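Esterase (Xanthomonas oryzae pv. oryzae, PDB 3H2G) degrades rice cell walls as an esterase related to the secretory lipases of the alpha/beta hydrolase clan and contributes to the virulence of the bacterium on its host. Local coordinates at residues F12-Y16 with A97-R101; V66-P70 with V158-T164; P260-K264 with D282-S286. All coordinates share one frame; numbering follows the deposited sequence.

Contact 1. Residues F12-Y16 with A97-R101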
ATOM      1  N   PHE A  12      20.649   8.867   7.649  1.00 10.29           N
ATOM      2  CA  PHE A  12      19.701   9.339   8.641  1.00 11.50           C
ATOM      3  C   PHE A  12      19.391  10.794   8.330  1.00 11.06           C
ATOM      4  O   PHE A  12      20.295  11.603   8.125  1.00 10.92           O
ATOM      5  CB  PHE A  12      20.282   9.149  10.042  1.00 14.91           C
ATOM      6  CG  PHE A  12      20.636   7.720  10.339  1.00 18.19           C
ATOM      7  CD1 PHE A  12      21.878   7.207   9.979  1.00 20.20           C
ATOM      8  CD2 PHE A  12      19.694   6.861  10.899  1.00 20.26           C
ATOM      9  CE1 PHE A  12      22.177   5.857  10.167  1.00 21.87           C
ATOM     10  CE2 PHE A  12      19.981   5.509  11.091  1.00 21.26           C
ATOM     11  CZ  PHE A  12      21.225   5.007  10.723  1.00 21.42           C
ATOM     12  N   LEU A  13      18.100  11.109   8.273  1.00  9.33           N
ATOM     13  CA  LEU A  13      17.641  12.450   7.934  1.00 11.34           C
ATOM     14  C   LEU A  13      17.420  13.406   9.094  1.00 12.39           C
ATOM     15  O   LEU A  13      17.950  14.516   9.096  1.00 13.94           O
ATOM     16  CB  LEU A  13      16.345  12.361   7.120  1.00 10.44           C
ATOM     17  CG  LEU A  13      16.446  11.678   5.754  1.00 10.22           C
ATOM     18  CD1 LEU A  13      15.074  11.670   5.076  1.00 10.03           C
ATOM     19  CD2 LEU A  13      17.459  12.425   4.896  1.00 10.58           C
ATOM     20  N   THR A  14      16.623  12.982  10.066  1.00 12.39           N
ATOM     21  CA  THR A  14      16.311  13.826  11.214  1.00 12.44           C
ATOM     22  C   THR A  14      15.682  12.985  12.318  1.00 12.61           C
ATOM     23  O   THR A  14      15.505  11.775  12.165  1.00 13.73           O
ATOM     24  CB  THR A  14      15.316  14.946  10.809  1.00 13.20           C
ATOM     25  OG1 THR A  14      15.090  15.827  11.917  1.00 14.34           O
ATOM     26  CG2 THR A  14      13.989  14.341  10.380  1.00 13.67           C
ATOM     27  N   SER A  15      15.362  13.628  13.435  1.00 11.20           N
ATOM     28  CA  SER A  15      14.733  12.946  14.560  1.00 10.21           C
ATOM     29  C   SER A  15      13.711  13.886  15.176  1.00  8.78           C
ATOM     30  O   SER A  15      13.865  15.108  15.117  1.00  8.19           O
ATOM     31  CB  SER A  15      15.773  12.560  15.620  1.00 11.75           C
ATOM     32  OG  SER A  15      16.726  11.655  15.093  1.00 18.25           O
ATOM     33  N   TYR A  16      12.663  13.314  15.758  1.00  7.69           N
ATOM     34  CA  TYR A  16      11.617  14.102  16.401  1.00  8.69           C
ATOM     35  C   TYR A  16      11.524  13.685  17.858  1.00  8.92           C
ATOM     36  O   TYR A  16      11.570  12.498  18.170  1.00  9.10           O
ATOM     37  CB  TYR A  16      10.277  13.869  15.706  1.00  8.99           C
ATOM     38  CG  TYR A  16      10.366  14.075  14.220  1.00  9.53           C
ATOM     39  CD1 TYR A  16      10.239  13.002  13.338  1.00 11.76           C
ATOM     40  CD2 TYR A  16      10.642  15.336  13.692  1.00 10.54           C
ATOM     41  CE1 TYR A  16      10.390  13.179  11.967  1.00 13.65           C
ATOM     42  CE2 TYR A  16      10.797  15.523  12.324  1.00 13.49           C
ATOM     43  CZ  TYR A  16      10.671  14.442  11.468  1.00 13.30           C
ATOM     44  OH  TYR A  16      10.846  14.623  10.116  1.00 16.04           O
ATOM     45  N   ALA A  97      10.635   8.648   2.964  1.00  6.41           N
ATOM     46  CA  ALA A  97      11.521   9.203   3.982  1.00  6.91           C
ATOM     47  C   ALA A  97      11.646  10.719   3.879  1.00  7.71           C
ATOM     48  O   ALA A  97      11.540  11.428   4.879  1.00  7.04           O
ATOM     49  CB  ALA A  97      12.898   8.555   3.886  1.00  6.32           C
ATOM     50  N   LYS A  98      11.867  11.216   2.669  1.00  8.17           N
ATOM     51  CA  LYS A  98      12.003  12.652   2.476  1.00  8.90           C
ATOM     52  C   LYS A  98      10.679  13.383   2.672  1.00  9.31           C
ATOM     53  O   LYS A  98      10.661  14.540   3.095  1.00 10.38           O
ATOM     54  CB  LYS A  98      12.590  12.942   1.093  1.00  9.21           C
ATOM     55  CG  LYS A  98      14.073  12.591   1.011  1.00  9.07           C
ATOM     56  CD  LYS A  98      14.707  13.031  -0.295  1.00 10.81           C
ATOM     57  CE  LYS A  98      16.222  12.865  -0.247  1.00 10.85           C
ATOM     58  NZ  LYS A  98      16.639  11.452  -0.035  1.00  8.09           N
ATOM     59  N   GLU A  99       9.572  12.709   2.373  1.00  8.41           N
ATOM     60  CA  GLU A  99       8.253  13.309   2.543  1.00  9.27           C
ATOM     61  C   GLU A  99       7.982  13.530   4.035  1.00  9.11           C
ATOM     62  O   GLU A  99       7.480  14.581   4.433  1.00  8.55           O
ATOM     63  CB  GLU A  99       7.179  12.405   1.937  1.00 10.49           C
ATOM     64  CG  GLU A  99       5.760  12.959   1.996  1.00 14.03           C
ATOM     65  CD  GLU A  99       5.632  14.339   1.371  1.00 18.49           C
ATOM     66  OE1 GLU A  99       6.269  14.590   0.324  1.00 19.24           O
ATOM     67  OE2 GLU A  99       4.882  15.171   1.921  1.00 21.23           O
ATOM     68  N   ILE A 100       8.317  12.540   4.859  1.00  7.96           N
ATOM     69  CA  ILE A 100       8.113  12.666   6.300  1.00  7.80           C
ATOM     70  C   ILE A 100       8.995  13.799   6.816  1.00  8.67           C
ATOM     71  O   ILE A 100       8.583  14.593   7.664  1.00  8.60           O
ATOM     72  CB  ILE A 100       8.464  11.349   7.029  1.00  8.75           C
ATOM     73  CG1 ILE A 100       7.461  10.262   6.628  1.00  8.84           C
ATOM     74  CG2 ILE A 100       8.457  11.559   8.540  1.00  8.63           C
ATOM     75  CD1 ILE A 100       7.722   8.910   7.256  1.00 12.75           C
ATOM     76  N   ARG A 101      10.208  13.882   6.284  1.00  8.21           N
ATOM     77  CA  ARG A 101      11.135  14.931   6.686  1.00 10.04           C
ATOM     78  C   ARG A 101      10.540  16.289   6.308  1.00  9.41           C
ATOM     79  O   ARG A 101      10.567  17.227   7.105  1.00  8.81           O
ATOM     80  CB  ARG A 101      12.489  14.727   5.999  1.00 12.94           C
ATOM     81  CG  ARG A 101      13.629  15.491   6.653  1.00 19.23           C
ATOM     82  CD  ARG A 101      13.945  16.799   5.947  1.00 22.25           C
ATOM     83  NE  ARG A 101      14.831  16.604   4.801  1.00 25.47           N
ATOM     84  CZ  ARG A 101      14.431  16.233   3.590  1.00 26.19           C
ATOM     85  NH1 ARG A 101      13.146  16.015   3.352  1.00 27.62           N
ATOM     86  NH2 ARG A 101      15.319  16.077   2.616  1.00 24.70           N
TER
HETATM   87  O   HOH W   1      17.159  16.319   6.946  1.00 23.11           O
HETATM   88  O   HOH W   2      11.686  16.879   9.497  1.00 17.45           O

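Contact 2. Residues V66-P70 with V158-T164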
ATOM      1  N   VAL A  66      12.032   3.596   3.705  1.00  6.31           N
ATOM      2  CA  VAL A  66      12.060   4.463   4.870  1.00  4.90           C
ATOM      3  C   VAL A  66      12.150   3.575   6.106  1.00  5.94           C
ATOM      4  O   VAL A  66      11.601   2.475   6.135  1.00  5.33           O
ATOM      5  CB  VAL A  66      10.784   5.355   4.948  1.00  5.43           C
ATOM      6  CG1 VAL A  66       9.528   4.488   4.976  1.00  4.94           C
ATOM      7  CG2 VAL A  66      10.842   6.240   6.181  1.00  4.35           C
ATOM      8  N   LEU A  67      12.869   4.051   7.115  1.00  4.37           N
ATOM      9  CA  LEU A  67      13.031   3.309   8.360  1.00  6.30           C
ATOM     10  C   LEU A  67      12.840   4.274   9.519  1.00  5.33           C
ATOM     11  O   LEU A  67      13.555   5.269   9.623  1.00  5.96           O
ATOM     12  CB  LEU A  67      14.430   2.682   8.431  1.00  4.68           C
ATOM     13  CG  LEU A  67      14.888   2.109   9.781  1.00  7.61           C
ATOM     14  CD1 LEU A  67      13.973   0.968  10.202  1.00  6.98           C
ATOM     15  CD2 LEU A  67      16.331   1.618   9.661  1.00  7.07           C
ATOM     16  N   LEU A  68      11.865   3.983  10.375  1.00  5.20           N
ATOM     17  CA  LEU A  68      11.589   4.817  11.543  1.00  4.79           C
ATOM     18  C   LEU A  68      12.028   4.029  12.769  1.00  6.30           C
ATOM     19  O   LEU A  68      11.571   2.905  12.990  1.00  6.58           O
ATOM     20  CB  LEU A  68      10.094   5.148  11.619  1.00  4.93           C
ATOM     21  CG  LEU A  68       9.515   5.831  10.374  1.00  4.27           C
ATOM     22  CD1 LEU A  68       8.027   6.110  10.576  1.00  6.40           C
ATOM     23  CD2 LEU A  68      10.267   7.130  10.104  1.00  5.27           C
ATOM     24  N   ILE A  69      12.923   4.615  13.557  1.00  6.88           N
ATOM     25  CA  ILE A  69      13.449   3.948  14.744  1.00  6.43           C
ATOM     26  C   ILE A  69      13.065   4.665  16.029  1.00  6.08           C
ATOM     27  O   ILE A  69      13.349   5.854  16.194  1.00  3.39           O
ATOM     28  CB  ILE A  69      14.993   3.865  14.683  1.00  6.65           C
ATOM     29  CG1 ILE A  69      15.429   3.232  13.360  1.00 10.47           C
ATOM     30  CG2 ILE A  69      15.523   3.058  15.864  1.00  7.79           C
ATOM     31  CD1 ILE A  69      16.939   3.176  13.174  1.00 11.49           C
ATOM     32  N   PRO A  70      12.411   3.951  16.961  1.00  5.94           N
ATOM     33  CA  PRO A  70      12.005   4.551  18.234  1.00  6.10           C
ATOM     34  C   PRO A  70      13.165   4.520  19.225  1.00  5.90           C
ATOM     35  O   PRO A  70      14.102   3.735  19.073  1.00  6.65           O
ATOM     36  CB  PRO A  70      10.854   3.657  18.677  1.00  7.71           C
ATOM     37  CG  PRO A  70      11.326   2.308  18.230  1.00  8.47           C
ATOM     38  CD  PRO A  70      11.867   2.585  16.833  1.00  6.60           C
ATOM     39  N   VAL A 158      20.607  -2.368   8.765  1.00  6.97           N
ATOM     40  CA  VAL A 158      20.823  -1.039   9.323  1.00  6.93           C
ATOM     41  C   VAL A 158      20.645  -1.131  10.837  1.00  7.70           C
ATOM     42  O   VAL A 158      21.446  -0.599  11.605  1.00  7.93           O
ATOM     43  CB  VAL A 158      19.806  -0.009   8.763  1.00  5.78           C
ATOM     44  CG1 VAL A 158      19.983   1.338   9.464  1.00  7.49           C
ATOM     45  CG2 VAL A 158      20.000   0.151   7.264  1.00  6.92           C
ATOM     46  N   LEU A 159      19.593  -1.825  11.259  1.00  7.69           N
ATOM     47  CA  LEU A 159      19.299  -1.986  12.677  1.00  7.74           C
ATOM     48  C   LEU A 159      20.387  -2.770  13.409  1.00  9.13           C
ATOM     49  O   LEU A 159      20.718  -2.455  14.555  1.00  8.21           O
ATOM     50  CB  LEU A 159      17.938  -2.667  12.846  1.00  6.20           C
ATOM     51  CG  LEU A 159      16.776  -1.823  12.306  1.00  6.27           C
ATOM     52  CD1 LEU A 159      15.562  -2.702  12.041  1.00  5.62           C
ATOM     53  CD2 LEU A 159      16.454  -0.710  13.303  1.00  7.05           C
ATOM     54  N   GLN A 160      20.943  -3.786  12.751  1.00  9.75           N
ATOM     55  CA  GLN A 160      22.008  -4.590  13.351  1.00 12.51           C
ATOM     56  C   GLN A 160      23.235  -3.726  13.628  1.00 13.27           C
ATOM     57  O   GLN A 160      23.841  -3.810  14.697  1.00 13.43           O
ATOM     58  CB  GLN A 160      22.410  -5.738  12.418  1.00 16.32           C
ATOM     59  CG  GLN A 160      21.386  -6.852  12.297  1.00 25.78           C
ATOM     60  CD  GLN A 160      21.806  -7.929  11.308  1.00 29.91           C
ATOM     61  OE1 GLN A 160      22.878  -8.523  11.435  1.00 32.52           O
ATOM     62  NE2 GLN A 160      20.957  -8.186  10.316  1.00 32.32           N
ATOM     63  N   HIS A 161      23.602  -2.902  12.652  1.00 12.34           N
ATOM     64  CA  HIS A 161      24.760  -2.029  12.789  1.00 13.60           C
ATOM     65  C   HIS A 161      24.559  -1.018  13.917  1.00 12.92           C
ATOM     66  O   HIS A 161      25.496  -0.687  14.644  1.00 12.25           O
ATOM     67  CB  HIS A 161      25.024  -1.298  11.471  1.00 16.43           C
ATOM     68  CG  HIS A 161      26.296  -0.512  11.465  1.00 19.51           C
ATOM     69  ND1 HIS A 161      27.512  -1.064  11.808  1.00 19.94           N
ATOM     70  CD2 HIS A 161      26.546   0.783  11.157  1.00 21.08           C
ATOM     71  CE1 HIS A 161      28.454  -0.143  11.713  1.00 20.80           C
ATOM     72  NE2 HIS A 161      27.894   0.987  11.320  1.00 19.66           N
ATOM     73  N   LEU A 162      23.330  -0.533  14.058  1.00 11.53           N
ATOM     74  CA  LEU A 162      22.995   0.429  15.104  1.00 12.05           C
ATOM     75  C   LEU A 162      22.799  -0.267  16.443  1.00 11.46           C
ATOM     76  O   LEU A 162      22.756   0.381  17.489  1.00 10.65           O
ATOM     77  CB  LEU A 162      21.705   1.162  14.751  1.00 12.87           C
ATOM     78  CG  LEU A 162      21.755   2.188  13.624  1.00 12.95           C
ATOM     79  CD1 LEU A 162      20.345   2.686  13.344  1.00 15.24           C
ATOM     80  CD2 LEU A 162      22.668   3.341  14.020  1.00 14.65           C
ATOM     81  N   LYS A 163      22.674  -1.588  16.394  1.00 10.74           N
ATOM     82  CA  LYS A 163      22.445  -2.400  17.581  1.00 11.24           C
ATOM     83  C   LYS A 163      21.082  -2.107  18.204  1.00 10.15           C
ATOM     84  O   LYS A 163      20.894  -2.233  19.412  1.00  9.71           O
ATOM     85  CB  LYS A 163      23.567  -2.193  18.605  1.00 13.29           C
ATOM     86  CG  LYS A 163      24.903  -2.761  18.144  1.00 16.08           C
ATOM     87  CD  LYS A 163      25.982  -2.623  19.206  1.00 21.43           C
ATOM     88  CE  LYS A 163      27.292  -3.237  18.727  1.00 22.08           C
ATOM     89  NZ  LYS A 163      28.387  -3.080  19.724  1.00 26.02           N
ATOM     90  N   THR A 164      20.128  -1.715  17.365  1.00  8.54           N
ATOM     91  CA  THR A 164      18.774  -1.441  17.831  1.00  8.26           C
ATOM     92  C   THR A 164      18.195  -2.776  18.302  1.00  9.23           C
ATOM     93  O   THR A 164      18.220  -3.759  17.567  1.00 10.04           O
ATOM     94  CB  THR A 164      17.887  -0.893  16.693  1.00  8.58           C
ATOM     95  OG1 THR A 164      18.492   0.281  16.138  1.00  9.85           O
ATOM     96  CG2 THR A 164      16.497  -0.546  17.220  1.00  6.80           C
TER

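Contact 3. Residues P260-K264 with D282-S286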
ATOM      1  N   PRO A 260      -7.290  12.355 -27.065  1.00  8.05           N
ATOM      2  CA  PRO A 260      -5.829  12.461 -27.100  1.00  8.22           C
ATOM      3  C   PRO A 260      -5.185  11.733 -25.920  1.00  8.32           C
ATOM      4  O   PRO A 260      -3.972  11.786 -25.725  1.00  8.52           O
ATOM      5  CB  PRO A 260      -5.610  13.965 -27.014  1.00  8.60           C
ATOM      6  CG  PRO A 260      -6.648  14.358 -26.020  1.00  7.98           C
ATOM      7  CD  PRO A 260      -7.878  13.571 -26.471  1.00  9.13           C
ATOM      8  N   TRP A 261      -6.013  11.045 -25.143  1.00  6.76           N
ATOM      9  CA  TRP A 261      -5.561  10.337 -23.952  1.00  7.66           C
ATOM     10  C   TRP A 261      -4.558   9.213 -24.194  1.00  8.33           C
ATOM     11  O   TRP A 261      -3.610   9.047 -23.425  1.00  7.69           O
ATOM     12  CB  TRP A 261      -6.786   9.808 -23.209  1.00  7.94           C
ATOM     13  CG  TRP A 261      -7.870  10.837 -23.152  1.00 10.05           C
ATOM     14  CD1 TRP A 261      -9.123  10.743 -23.684  1.00 10.31           C
ATOM     15  CD2 TRP A 261      -7.770  12.148 -22.588  1.00 10.24           C
ATOM     16  NE1 TRP A 261      -9.811  11.919 -23.491  1.00 12.20           N
ATOM     17  CE2 TRP A 261      -9.001  12.799 -22.819  1.00 12.32           C
ATOM     18  CE3 TRP A 261      -6.755  12.840 -21.910  1.00 12.69           C
ATOM     19  CZ2 TRP A 261      -9.247  14.109 -22.397  1.00 13.11           C
ATOM     20  CZ3 TRP A 261      -7.000  14.146 -21.491  1.00 12.47           C
ATOM     21  CH2 TRP A 261      -8.237  14.764 -21.737  1.00 13.34           C
ATOM     22  N   ALA A 262      -4.754   8.455 -25.266  1.00  8.29           N
ATOM     23  CA  ALA A 262      -3.864   7.342 -25.583  1.00  8.55           C
ATOM     24  C   ALA A 262      -2.386   7.730 -25.642  1.00  8.90           C
ATOM     25  O   ALA A 262      -1.523   7.000 -25.152  1.00  8.72           O
ATOM     26  CB  ALA A 262      -4.292   6.696 -26.906  1.00  7.40           C
ATOM     27  N   ALA A 263      -2.092   8.881 -26.238  1.00 10.42           N
ATOM     28  CA  ALA A 263      -0.711   9.331 -26.373  1.00 11.34           C
ATOM     29  C   ALA A 263      -0.115   9.962 -25.117  1.00 12.55           C
ATOM     30  O   ALA A 263       1.102  10.105 -25.015  1.00 14.16           O
ATOM     31  CB  ALA A 263      -0.604  10.313 -27.543  1.00 13.46           C
ATOM     32  N   LYS A 264      -0.950  10.328 -24.154  1.00 12.18           N
ATOM     33  CA  LYS A 264      -0.429  10.971 -22.952  1.00 12.82           C
ATOM     34  C   LYS A 264      -0.527  10.180 -21.653  1.00 11.07           C
ATOM     35  O   LYS A 264       0.044  10.588 -20.641  1.00  8.76           O
ATOM     36  CB  LYS A 264      -1.122  12.317 -22.744  1.00 16.32           C
ATOM     37  CG  LYS A 264      -2.595  12.203 -22.401  1.00 19.40           C
ATOM     38  CD  LYS A 264      -3.186  13.556 -22.011  1.00 22.66           C
ATOM     39  CE  LYS A 264      -2.557  14.095 -20.732  1.00 21.42           C
ATOM     40  NZ  LYS A 264      -3.120  15.426 -20.343  1.00 22.41           N
ATOM     41  N   ASP A 282      -7.193  18.668 -13.482  1.00 10.37           N
ATOM     42  CA  ASP A 282      -7.845  17.968 -14.584  1.00 10.75           C
ATOM     43  C   ASP A 282      -6.898  17.464 -15.671  1.00 10.99           C
ATOM     44  O   ASP A 282      -7.160  17.663 -16.857  1.00  9.97           O
ATOM     45  CB  ASP A 282      -8.888  18.881 -15.242  1.00 10.71           C
ATOM     46  CG  ASP A 282      -9.798  19.552 -14.238  1.00 11.07           C
ATOM     47  OD1 ASP A 282     -10.327  18.856 -13.349  1.00 12.85           O
ATOM     48  OD2 ASP A 282      -9.990  20.782 -14.346  1.00 13.23           O
ATOM     49  N   THR A 283      -5.807  16.813 -15.287  1.00  9.78           N
ATOM     50  CA  THR A 283      -4.877  16.305 -16.288  1.00 10.23           C
ATOM     51  C   THR A 283      -5.600  15.302 -17.182  1.00 10.05           C
ATOM     52  O   THR A 283      -5.361  15.243 -18.389  1.00  9.59           O
ATOM     53  CB  THR A 283      -3.660  15.637 -15.634  1.00 11.28           C
ATOM     54  OG1 THR A 283      -4.089  14.522 -14.844  1.00 20.71           O
ATOM     55  CG2 THR A 283      -2.941  16.631 -14.745  1.00  5.86           C
ATOM     56  N   LEU A 284      -6.483  14.517 -16.576  1.00  8.67           N
ATOM     57  CA  LEU A 284      -7.284  13.537 -17.299  1.00  8.67           C
ATOM     58  C   LEU A 284      -8.743  13.906 -17.051  1.00  8.35           C
ATOM     59  O   LEU A 284      -9.054  14.621 -16.098  1.00  7.80           O
ATOM     60  CB  LEU A 284      -7.009  12.120 -16.788  1.00  8.78           C
ATOM     61  CG  LEU A 284      -5.588  11.580 -16.973  1.00  9.13           C
ATOM     62  CD1 LEU A 284      -5.526  10.134 -16.490  1.00  9.77           C
ATOM     63  CD2 LEU A 284      -5.186  11.671 -18.440  1.00 10.07           C
ATOM     64  N   PRO A 285      -9.659  13.435 -17.907  1.00  9.33           N
ATOM     65  CA  PRO A 285     -11.066  13.780 -17.689  1.00  9.59           C
ATOM     66  C   PRO A 285     -11.631  13.250 -16.374  1.00 10.65           C
ATOM     67  O   PRO A 285     -11.089  12.313 -15.784  1.00  8.17           O
ATOM     68  CB  PRO A 285     -11.762  13.185 -18.914  1.00  9.60           C
ATOM     69  CG  PRO A 285     -10.877  12.035 -19.289  1.00 13.36           C
ATOM     70  CD  PRO A 285      -9.495  12.600 -19.109  1.00  8.51           C
ATOM     71  N   SER A 286     -12.712  13.869 -15.910  1.00  8.88           N
ATOM     72  CA  SER A 286     -13.356  13.441 -14.679  1.00 10.04           C
ATOM     73  C   SER A 286     -14.166  12.171 -14.955  1.00  9.82           C
ATOM     74  O   SER A 286     -14.468  11.853 -16.108  1.00  9.62           O
ATOM     75  CB  SER A 286     -14.249  14.562 -14.135  1.00 12.09           C
ATOM     76  OG  SER A 286     -15.038  15.133 -15.162  1.00 16.14           O
TER

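Contact 1. Residues F12-Y16 with A97-R101
Leu13 and Tyr16 of an edge strand of the alpha/beta hydrolase sheet, 7-16, reach the short helix 96-102, which packs on one face of the sheet at its edge. The axes of the two short segments run at 40° to each other, 8.9 Å apart at closest approach. Apolar contact comes mostly from Leu13. Its CD1 is the touching branch: it lies against the helix backbone, 3.5 Å from Ala97 O, and also meets Ala97 CB and Arg101 CB. Beside it, Thr14 CG2 rests on the aliphatic part of Arg101, 3.9 Å from CG, the two side chains crossing at a slant. The Arg101 chain is bent at chi2 and chi3 (-98° and -84°), which folds its guanidinium back along the helix. Farther along the strand, the Tyr16 ring passes Ile100 CG2, and both residues also touch Val110 of helix 108-114.

Two waters bridge the segments. One donates to Leu13 O and weakly accepts from Arg101 NE, joining the strand backbone to the bent side chain. Lys98, at the margin, instead turns its NZ to salt bridges with Glu48 and Glu95. The second water lies at the edge of the Tyr16 ring, in its plane, at a short 2.5 Å from Tyr16 OH, and donates to Arg101 O at 2.7 Å.

Contact 2. Residues V66-P70 with V158-T164
Ile69 and Leu67, on alternate positions of strand 60-71, turn the same way and meet the C-terminal end of helix 141-162 through van der Waals contacts. The Ile69 side chain reaches three partners with its two branches. CD1 lies 3.4 Å from Leu162 CD1, tighter than usual van der Waals contact, and 3.9 Å from Leu159 CD2, the Ile69 and Leu159 side chains sliding past each other in opposite directions. CG2 serves the other partner, sitting 4.0 Å from Thr164 CG2 just beyond the helix. Leu67 meets Val158 tip to tip, CD2 to CG1 at 3.7 Å; Leu67 is extended, CG anti to its backbone N (chi1 168°), and carries CD2 out to Val158.

Thr164 is brought to Ile69 by the way the helix ends. Lys163, with positive phi, is the C-prime residue of a Schellman motif: Thr164 N bonds to Leu159 O, and Lys163 N weakly to Gln160 O. The chain thereby turns back toward the strand.

Further out, strand 60-71 lies between strands 43-54 and 119-123 in the sheet, and Leu67 packs on Phe49 of the former and Val119 and Val121 of the latter; helix 141-162 also reaches strand 7-16.

Contact 3. Residues P260-K264 with D282-S286
A short, weakly bonded helical turn, 261-264, meets the loop between helices 275-280 and 290-293 at the protein surface, with Pro285 packed over one face of the Trp261 indole. Pro285 CD stands over the six-membered ring of Trp261, 3.5 Å from its centroid and only 7° off the ring normal, a CH-pi contact. On the opposite face of the indole lies Pro260 CD, 3.8 Å above the plane, so the aromatic plate is held between two prolines, one from its own segment and one from across the contact. The Trp261 CB points to the loop, and the first torsion, with CG beside the backbone N, sets how the indole lies there. Leu284 passes alongside, its CD2 4.0 Å from Trp261 CE3.

These segments belong to a largely helical region with no sheet strand in it, inserted in the sequence between strands 198-205 and 328-332, which are neighbours in the alpha/beta hydrolase sheet. Within that region Leu284 is buried against Ile232, Leu233 and Ser236 of helix 231-246, and Tyr293 of helix 290-293 meets the Trp261 ring.

The polar part is a single hydrogen bond from a lysine to a backbone carbonyl. The Lys264 chain, bent at chi3, brings NZ to within 3.0 Å of Thr283 O; the nitrogen is tilted 23° from the carbonyl plane, at a C=O...N angle of 142°.

How the contacts relate
Contacts 1 and 2 hold the same sheet and touch one another: Phe12 of strand 7-16 packs with CZ 3.6 Å from Leu162 CD1, and Ala97 and Ile100 of the helix in contact 1 lie against Val66 and Leu68. Their segments alternate along the chain, so they interlock strands and helices from distant parts of the sequence. Contact 2 is buried and made by van der Waals packing, almost all of it apolar, whereas contact 1, partly buried at the sheet edge, adds bridging waters. Contact 3 comes later in the chain and lies apart at the surface of the helical region, its centre about 43 Å from that of contact 2. It has a direct hydrogen bond where contact 1 has waters and contact 2 has no polar link.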